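Local coordinates for protein probable polysaccharide deacetylase pdaA (Bacillus subtilis, PDB 1NY1) that deacetylates N-acetylmuramic acid residues in peptidoglycan glycan strands, leading to the muramic delta-lactam of the spore cortex, and is required for germination, at residues A[19-23]-A[24-28]. Residues are numbered along the deposited sequence; the frame is centred on the assembly and turned at random.
Sequences PDAGK and QLNSL
Asn-26 reaches back from the first turn of helix 23-31 to Asp-20 in the preceding loop: ND2 donates to OD2 at 3.0 Å, on its syn side but tilted out of the carboxylate plane, with the amide and carboxylate planes 86° apart. The other carboxylate oxygen of Asp-20, OD1, accepts from Gly-22 N at 2.6 Å, which closes an Asx turn; CG set anti to the backbone N (chi1 -176°) lets the one carboxylate serve both donors. Gly-22 is the N-cap residue, and its O takes the Asn-26 N-H at 2.9 Å. At its backbone angles a CB would be jammed against the carbonyl O of Ala-21, which by itself calls for glycine. One residue on, Lys-23 O accepts from Ser-27 N at 2.9 Å and from Ser-27 OG at 3.0 Å, the two donors lying on opposite faces of the carbonyl plane. Ala-21 CB packs on Leu-25 CD1 at 3.8 Å, while a water accepts from Leu-25 N and donates to Ala-21 O. Further out, Tyr-36 OH is hydrogen-bonded to both Asn-26 OD1 and Ala-21 N, and Leu-25 rests on Ile-6. With an alanine here in place of Asn-26, Asp-20 OD2 would probably lose its amide donor and Tyr-36 OH its bond to OD1. The chemistry thus implies a surface helix start secured by uncharged donors, with a carboxylate whose negative charge probably interacts favourably with the helix N-terminus.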
ATOM      1  N   PRO A  19       4.060 -11.654 -10.892  1.00 17.17           N
ATOM      2  CA  PRO A  19       5.393 -12.060 -10.444  1.00 17.47           C
ATOM      3  C   PRO A  19       5.237 -13.060  -9.302  1.00 18.70           C
ATOM      4  O   PRO A  19       4.134 -13.236  -8.782  1.00 17.05           O
ATOM      5  CB  PRO A  19       6.013 -10.743  -9.990  1.00 18.69           C
ATOM      6  CG  PRO A  19       4.829 -10.005  -9.437  1.00 17.25           C
ATOM      7  CD  PRO A  19       3.763 -10.270 -10.478  1.00 16.16           C
ATOM      8  N   ASP A  20       6.326 -13.720  -8.923  1.00 19.49           N
ATOM      9  CA  ASP A  20       6.284 -14.686  -7.830  1.00 21.02           C
ATOM     10  C   ASP A  20       7.499 -14.505  -6.935  1.00 21.95           C
ATOM     11  O   ASP A  20       8.635 -14.471  -7.411  1.00 22.34           O
ATOM     12  CB  ASP A  20       6.244 -16.115  -8.380  1.00 22.88           C
ATOM     13  CG  ASP A  20       6.102 -17.156  -7.280  1.00 24.07           C
ATOM     14  OD1 ASP A  20       7.115 -17.506  -6.648  1.00 26.56           O
ATOM     15  OD2 ASP A  20       4.969 -17.610  -7.038  1.00 28.09           O
ATOM     16  N   ALA A  21       7.256 -14.386  -5.632  1.00 22.54           N
ATOM     17  CA  ALA A  21       8.329 -14.181  -4.663  1.00 24.04           C
ATOM     18  C   ALA A  21       9.068 -15.457  -4.263  1.00 24.86           C
ATOM     19  O   ALA A  21       9.997 -15.412  -3.455  1.00 26.13           O
ATOM     20  CB  ALA A  21       7.773 -13.494  -3.418  1.00 24.07           C
ATOM     21  N   GLY A  22       8.659 -16.591  -4.822  1.00 24.66           N
ATOM     22  CA  GLY A  22       9.315 -17.847  -4.497  1.00 25.89           C
ATOM     23  C   GLY A  22       8.568 -18.675  -3.467  1.00 26.71           C
ATOM     24  O   GLY A  22       7.744 -18.153  -2.717  1.00 25.79           O
ATOM     25  N   LYS A  23       8.870 -19.971  -3.418  1.00 26.99           N
ATOM     26  CA  LYS A  23       8.209 -20.887  -2.488  1.00 26.17           C
ATOM     27  C   LYS A  23       8.420 -20.548  -1.014  1.00 26.80           C
ATOM     28  O   LYS A  23       7.478 -20.604  -0.228  1.00 26.84           O
ATOM     29  CB  LYS A  23       8.664 -22.331  -2.748  1.00 26.12           C
ATOM     30  CG  LYS A  23       9.778 -22.461  -3.770  1.00 24.81           C
ATOM     31  CD  LYS A  23       9.277 -22.159  -5.174  1.00 24.64           C
ATOM     32  CE  LYS A  23      10.432 -21.841  -6.109  1.00 23.28           C
ATOM     33  NZ  LYS A  23      11.153 -20.609  -5.668  1.00 23.06           N
ATOM     34  N   GLN A  24       9.648 -20.204  -0.639  1.00 28.91           N
ATOM     35  CA  GLN A  24       9.939 -19.871   0.751  1.00 30.62           C
ATOM     36  C   GLN A  24       9.126 -18.675   1.238  1.00 30.11           C
ATOM     37  O   GLN A  24       8.529 -18.718   2.315  1.00 29.77           O
ATOM     38  CB  GLN A  24      11.432 -19.592   0.942  1.00 33.27           C
ATOM     39  CG  GLN A  24      12.284 -20.848   1.092  1.00 37.59           C
ATOM     40  CD  GLN A  24      13.720 -20.537   1.471  1.00 39.24           C
ATOM     41  OE1 GLN A  24      13.974 -19.805   2.430  1.00 41.34           O
ATOM     42  NE2 GLN A  24      14.669 -21.099   0.728  1.00 39.77           N
ATOM     43  N   LEU A  25       9.107 -17.608   0.446  1.00 29.30           N
ATOM     44  CA  LEU A  25       8.353 -16.416   0.812  1.00 28.68           C
ATOM     45  C   LEU A  25       6.852 -16.651   0.720  1.00 28.07           C
ATOM     46  O   LEU A  25       6.091 -16.170   1.558  1.00 28.08           O
ATOM     47  CB  LEU A  25       8.746 -15.235  -0.078  1.00 28.76           C
ATOM     48  CG  LEU A  25       9.994 -14.478   0.376  1.00 29.10           C
ATOM     49  CD1 LEU A  25      10.335 -13.387  -0.623  1.00 30.86           C
ATOM     50  CD2 LEU A  25       9.745 -13.884   1.756  1.00 30.43           C
ATOM     51  N   ASN A  26       6.419 -17.388  -0.297  1.00 27.28           N
ATOM     52  CA  ASN A  26       4.997 -17.661  -0.438  1.00 26.49           C
ATOM     53  C   ASN A  26       4.484 -18.441   0.763  1.00 26.30           C
ATOM     54  O   ASN A  26       3.398 -18.165   1.268  1.00 27.44           O
ATOM     55  CB  ASN A  26       4.712 -18.435  -1.724  1.00 25.99           C
ATOM     56  CG  ASN A  26       4.901 -17.589  -2.962  1.00 24.90           C
ATOM     57  OD1 ASN A  26       4.744 -16.367  -2.925  1.00 23.79           O
ATOM     58  ND2 ASN A  26       5.222 -18.235  -4.074  1.00 25.69           N
ATOM     59  N   SER A  27       5.269 -19.407   1.229  1.00 26.41           N
ATOM     60  CA  SER A  27       4.867 -20.218   2.377  1.00 26.07           C
ATOM     61  C   SER A  27       4.804 -19.391   3.658  1.00 25.10           C
ATOM     62  O   SER A  27       3.865 -19.522   4.441  1.00 24.58           O
ATOM     63  CB  SER A  27       5.837 -21.387   2.572  1.00 28.04           C
ATOM     64  OG  SER A  27       5.734 -22.320   1.510  1.00 31.63           O
ATOM     65  N   LEU A  28       5.801 -18.537   3.859  1.00 23.74           N
ATOM     66  CA  LEU A  28       5.859 -17.705   5.052  1.00 23.99           C
ATOM     67  C   LEU A  28       4.668 -16.766   5.164  1.00 25.13           C
ATOM     68  O   LEU A  28       3.974 -16.746   6.181  1.00 26.05           O
ATOM     69  CB  LEU A  28       7.142 -16.875   5.066  1.00 23.28           C
ATOM     70  CG  LEU A  28       7.925 -16.845   6.380  1.00 22.35           C
ATOM     71  CD1 LEU A  28       8.821 -15.618   6.392  1.00 22.02           C
ATOM     72  CD2 LEU A  28       6.971 -16.809   7.574  1.00 22.15           C
TER
HETATM   73  O   HOH W   1      11.093 -17.254  -1.820  1.00 31.94           O